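PDB 4HDE: SCO1/SenC family lipoprotein from Bacillus anthracis, which probably binds copper and, like other SCO1/SenC proteins, takes part in assembling the copper A centre of cytochrome c oxidase. Local coordinates for residues Asp38-Asn43 / Phe71-Val76; Pro49-Asn54 / His133-Tyr138. One frame throughout, in Å; residues are numbered along the deposited sequence.

Contact 1 (Asp38-Asn43 / Phe71-Val76); sequences DFMFTN and FVSFSV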
# COMPACT_ATOMS: atom_id res chain seq x y z
N ASP A 38 1.05 0.56 -1.04
CA ASP A 38 2.47 0.86 -1.05
C ASP A 38 3.26 -0.21 -0.28
O ASP A 38 2.67 -1.10 0.34
CB ASP A 38 2.75 2.30 -0.57
CG ASP A 38 2.54 2.50 0.93
OD1 ASP A 38 1.95 1.63 1.59
OD2 ASP A 38 2.96 3.57 1.45
N PHE A 39 4.59 -0.09 -0.34
CA PHE A 39 5.53 -0.98 0.34
C PHE A 39 6.40 -0.14 1.26
O PHE A 39 6.88 0.92 0.87
CB PHE A 39 6.40 -1.71 -0.69
CG PHE A 39 5.64 -2.73 -1.50
CD1 PHE A 39 5.64 -4.06 -1.12
CD2 PHE A 39 4.91 -2.35 -2.62
CE1 PHE A 39 4.93 -5.01 -1.86
CE2 PHE A 39 4.20 -3.30 -3.35
CZ PHE A 39 4.21 -4.63 -2.96
N MSE A 40 6.60 -0.61 2.49
CA MSE A 40 7.34 0.16 3.48
C MSE A 40 7.84 -0.74 4.59
O MSE A 40 7.61 -1.95 4.58
CB MSE A 40 6.44 1.25 4.07
CG MSE A 40 5.08 0.73 4.52
SE MSE A 40 4.47 1.58 6.15
CE MSE A 40 5.51 0.56 7.43
N PHE A 41 8.58 -0.17 5.54
CA PHE A 41 8.99 -0.92 6.72
C PHE A 41 9.18 0.04 7.89
O PHE A 41 9.52 1.20 7.69
CB PHE A 41 10.22 -1.82 6.48
CG PHE A 41 11.50 -1.09 6.18
CD1 PHE A 41 12.56 -1.11 7.09
CD2 PHE A 41 11.68 -0.43 4.98
CE1 PHE A 41 13.75 -0.45 6.80
CE2 PHE A 41 12.86 0.22 4.68
CZ PHE A 41 13.88 0.23 5.59
N THR A 42 8.93 -0.44 9.10
CA THR A 42 8.87 0.47 10.25
C THR A 42 10.22 0.98 10.72
O THR A 42 10.28 2.02 11.37
CB THR A 42 8.09 -0.13 11.45
OG1 THR A 42 8.87 -1.13 12.10
CG2 THR A 42 6.76 -0.71 11.00
N ASN A 43 11.30 0.28 10.39
CA ASN A 43 12.62 0.75 10.80
C ASN A 43 13.32 1.60 9.74
O ASN A 43 14.52 1.82 9.82
CB ASN A 43 13.51 -0.43 11.22
CG ASN A 43 13.15 -0.95 12.59
OD1 ASN A 43 13.48 -0.34 13.61
ND2 ASN A 43 12.46 -2.09 12.64
N PHE A 71 -6.80 1.49 1.82
CA PHE A 71 -5.36 1.68 1.78
C PHE A 71 -4.69 0.46 2.36
O PHE A 71 -5.14 -0.09 3.37
CB PHE A 71 -4.98 2.94 2.54
CG PHE A 71 -5.52 4.19 1.90
CD1 PHE A 71 -4.82 4.81 0.90
CD2 PHE A 71 -6.76 4.69 2.26
CE1 PHE A 71 -5.34 5.94 0.27
CE2 PHE A 71 -7.28 5.81 1.65
CZ PHE A 71 -6.57 6.43 0.65
N VAL A 72 -3.61 0.04 1.70
CA VAL A 72 -2.87 -1.14 2.12
C VAL A 72 -1.39 -0.85 2.04
O VAL A 72 -0.89 -0.41 1.00
CB VAL A 72 -3.20 -2.36 1.24
CG1 VAL A 72 -2.35 -3.58 1.62
CG2 VAL A 72 -4.69 -2.70 1.32
N SER A 73 -0.68 -1.09 3.14
CA SER A 73 0.78 -0.97 3.17
C SER A 73 1.38 -2.33 3.47
O SER A 73 1.09 -2.91 4.52
CB SER A 73 1.22 0.01 4.26
OG SER A 73 0.68 1.31 4.03
N PHE A 74 2.21 -2.84 2.58
CA PHE A 74 2.87 -4.13 2.80
C PHE A 74 4.22 -3.90 3.45
O PHE A 74 5.02 -3.12 2.91
CB PHE A 74 3.12 -4.86 1.47
CG PHE A 74 1.88 -5.18 0.68
CD1 PHE A 74 1.14 -6.32 0.96
CD2 PHE A 74 1.48 -4.37 -0.36
CE1 PHE A 74 0.01 -6.63 0.23
CE2 PHE A 74 0.33 -4.67 -1.10
CZ PHE A 74 -0.39 -5.82 -0.80
N SER A 75 4.51 -4.59 4.55
CA SER A 75 5.85 -4.51 5.12
C SER A 75 6.86 -5.30 4.28
O SER A 75 6.62 -6.47 3.93
CB SER A 75 5.90 -5.03 6.56
OG SER A 75 7.25 -5.07 7.01
N VAL A 76 7.98 -4.66 3.98
CA VAL A 76 9.09 -5.35 3.32
C VAL A 76 10.17 -5.77 4.31
O VAL A 76 11.25 -6.18 3.90
CB VAL A 76 9.69 -4.50 2.18
CG1 VAL A 76 8.64 -4.23 1.11
CG2 VAL A 76 10.26 -3.19 2.72
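D38 and M40 carry all four backbone hydrogen bonds between segments 38-43 and 71-76, which run as parallel strands, each gripping two residues of 71-76. D38 N donates to V72 O at 3.0 Å, and D38 O accepts from F74 N at 2.9 Å. The pattern repeats one step on: M40 N bonds to F74 O, and V76 N donates to M40 O at 2.8 Å, just past the end of strand 71-75. On the face of D38, S73 and S75, S73 OG donates to the syn lone pair of D38 OD1 at 2.8 Å. Chi1 of 72° puts D38 CG between the backbone N and carbonyl carbon; from there OD1 meets the S73 hydroxyl. Serine suits the place because its small hydroxyl can both give and take: S73 OG is also bonded to W100 NE1. S75 OG turns instead to D81 and to the backbone N of D77.

The other face is apolar. F74 CD2 sits over one face of the F39 ring, toward its rim; the rings are offset, with planes at 26° and centroids 5.0 Å apart, so little of one covers the other. V76 CG1 meets the ring edge at F39 CD1, 3.7 Å away, while F119 adds an edge-to-face partner to F39. Phenylalanine suits this buried face because its broad apolar ring brings no donor or acceptor. The amides and carbonyls that D38 and M40 turn to the neighbouring strand are all bonded, and the S73 hydroxyl, itself linked to a tryptophan, would offset part of the cost of burying the D38 carboxylate.

Contact 2 (Pro49-Asn54 / His133-Tyr138); sequences PPMTAN and HGTSFY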
# COMPACT_ATOMS: atom_id res chain seq x y z
N PRO A 49 8.47 7.09 6.50
CA PRO A 49 7.56 8.01 7.22
C PRO A 49 6.94 9.10 6.32
O PRO A 49 5.72 9.29 6.39
CB PRO A 49 8.45 8.58 8.34
CG PRO A 49 9.48 7.49 8.57
CD PRO A 49 9.77 6.95 7.19
N PRO A 50 7.73 9.78 5.47
CA PRO A 50 7.04 10.74 4.58
C PRO A 50 6.07 10.07 3.60
O PRO A 50 5.03 10.65 3.32
CB PRO A 50 8.18 11.45 3.84
CG PRO A 50 9.42 10.69 4.16
CD PRO A 50 9.20 9.92 5.43
N MSE A 51 6.39 8.88 3.09
CA MSE A 51 5.44 8.15 2.26
C MSE A 51 4.12 7.93 2.99
O MSE A 51 3.04 8.07 2.42
CB MSE A 51 5.99 6.77 1.87
CG MSE A 51 7.06 6.77 0.80
SE MSE A 51 7.76 4.99 0.44
CE MSE A 51 6.13 4.20 -0.24
N THR A 52 4.23 7.53 4.25
CA THR A 52 3.04 7.24 5.03
C THR A 52 2.26 8.51 5.31
O THR A 52 1.03 8.51 5.26
CB THR A 52 3.41 6.48 6.31
OG1 THR A 52 4.12 5.28 5.96
CG2 THR A 52 2.15 6.10 7.07
N ALA A 53 2.95 9.62 5.58
CA ALA A 53 2.26 10.90 5.73
C ALA A 53 1.55 11.28 4.43
O ALA A 53 0.45 11.85 4.45
CB ALA A 53 3.23 11.98 6.15
N ASN A 54 2.17 10.99 3.29
CA ASN A 54 1.55 11.29 2.01
C ASN A 54 0.31 10.42 1.78
O ASN A 54 -0.73 10.89 1.31
CB ASN A 54 2.54 11.13 0.86
CG ASN A 54 3.67 12.13 0.92
OD1 ASN A 54 3.58 13.16 1.58
ND2 ASN A 54 4.76 11.82 0.23
N HIS A 133 13.21 -1.08 -1.63
CA HIS A 133 11.86 -1.38 -2.07
C HIS A 133 11.35 -0.20 -2.90
O HIS A 133 11.95 0.87 -2.89
CB HIS A 133 10.93 -1.59 -0.87
CG HIS A 133 10.82 -0.38 0.01
ND1 HIS A 133 9.83 0.57 -0.14
CD2 HIS A 133 11.60 0.05 1.03
CE1 HIS A 133 10.00 1.52 0.75
NE2 HIS A 133 11.07 1.23 1.48
N GLY A 134 10.25 -0.41 -3.61
CA GLY A 134 9.69 0.64 -4.44
C GLY A 134 9.00 1.72 -3.62
O GLY A 134 8.47 1.44 -2.55
N THR A 135 8.99 2.94 -4.14
CA THR A 135 8.39 4.06 -3.42
C THR A 135 7.09 4.54 -4.05
O THR A 135 6.61 5.64 -3.74
CB THR A 135 9.37 5.24 -3.33
OG1 THR A 135 9.80 5.59 -4.65
CG2 THR A 135 10.59 4.86 -2.49
N SER A 136 6.52 3.75 -4.94
CA SER A 136 5.29 4.17 -5.62
C SER A 136 4.03 3.89 -4.80
O SER A 136 4.03 3.06 -3.89
CB SER A 136 5.14 3.45 -6.96
OG SER A 136 6.20 3.78 -7.84
N PHE A 137 2.96 4.60 -5.14
CA PHE A 137 1.61 4.22 -4.74
C PHE A 137 0.94 3.58 -5.97
O PHE A 137 1.10 4.08 -7.08
CB PHE A 137 0.78 5.44 -4.34
CG PHE A 137 1.21 6.13 -3.06
CD1 PHE A 137 2.13 5.55 -2.17
CD2 PHE A 137 0.65 7.36 -2.72
CE1 PHE A 137 2.50 6.21 -1.00
CE2 PHE A 137 1.01 8.02 -1.56
CZ PHE A 137 1.93 7.45 -0.70
N TYR A 138 0.19 2.51 -5.76
CA TYR A 138 -0.49 1.81 -6.84
C TYR A 138 -1.99 1.83 -6.62
O TYR A 138 -2.47 1.52 -5.53
CB TYR A 138 -0.03 0.35 -6.89
CG TYR A 138 1.46 0.20 -7.07
CD1 TYR A 138 2.03 0.16 -8.34
CD2 TYR A 138 2.30 0.11 -5.98
CE1 TYR A 138 3.40 0.02 -8.50
CE2 TYR A 138 3.66 -0.02 -6.13
CZ TYR A 138 4.20 -0.06 -7.39
OH TYR A 138 5.57 -0.20 -7.53
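M51 and T135 bring their CA atoms to 7.6 Å, where helix 49-54 passes over the lead-in to strand 136-138, the two axes being 10.5 Å apart at 35°. No hydrogen bond joins the segments, and selenomethionine M51 does most of the touching. Its chain runs out straight at chi2, then bends at chi3 (64°), setting CE 3.8 Å from T135 O. SE lies 4.1 Å from T135 CG2, the two side chains crossing at about a right angle, and meets the H133 ring at its edge, at CE1. A long, unbranched, flexible residue suits a span this wide.

This is the thioredoxin-like fold, with helix 48-64 starting at C48. In SCO1/SenC proteins copper is held by two cysteines around the start of this helix and by a histidine, a role consistent with the place of H133. H133 ND1 donates to G134 O at 2.9 Å from above the carbonyl plane, a bent bond that would limit ring rotation. Further along, M51 O lies in the F137 ring plane, at its edge, 3.4 Å from CZ, which touches N54 CB. Such a ring's C-H edge suits a carbonyl; asparagine offers CB to it while its amide leads away, ND2 bonding to G152 O.

The centres of contacts 1 and 2 lie about 8 Å apart, and the two touch. In chain order the segments alternate: 38-43, 49-54, 71-76, 133-138. Strand 35-40, helix 48-64 and strand 70-75 form a beta-alpha-beta unit; contact 1 joins its two strands, and contact 2 ties its helix to strand 136-140, the antiparallel neighbour of strand 35-40 on its other side. Strand 35-40 is thus common ground: D38 OD2 approaches F137 CE1 at 3.6 Å, and F39 O lies 3.5 Å from M51 CE. Together they place the start of helix 48-64 and H133 against the central strands, consistent with a copper site at this end of the sheet.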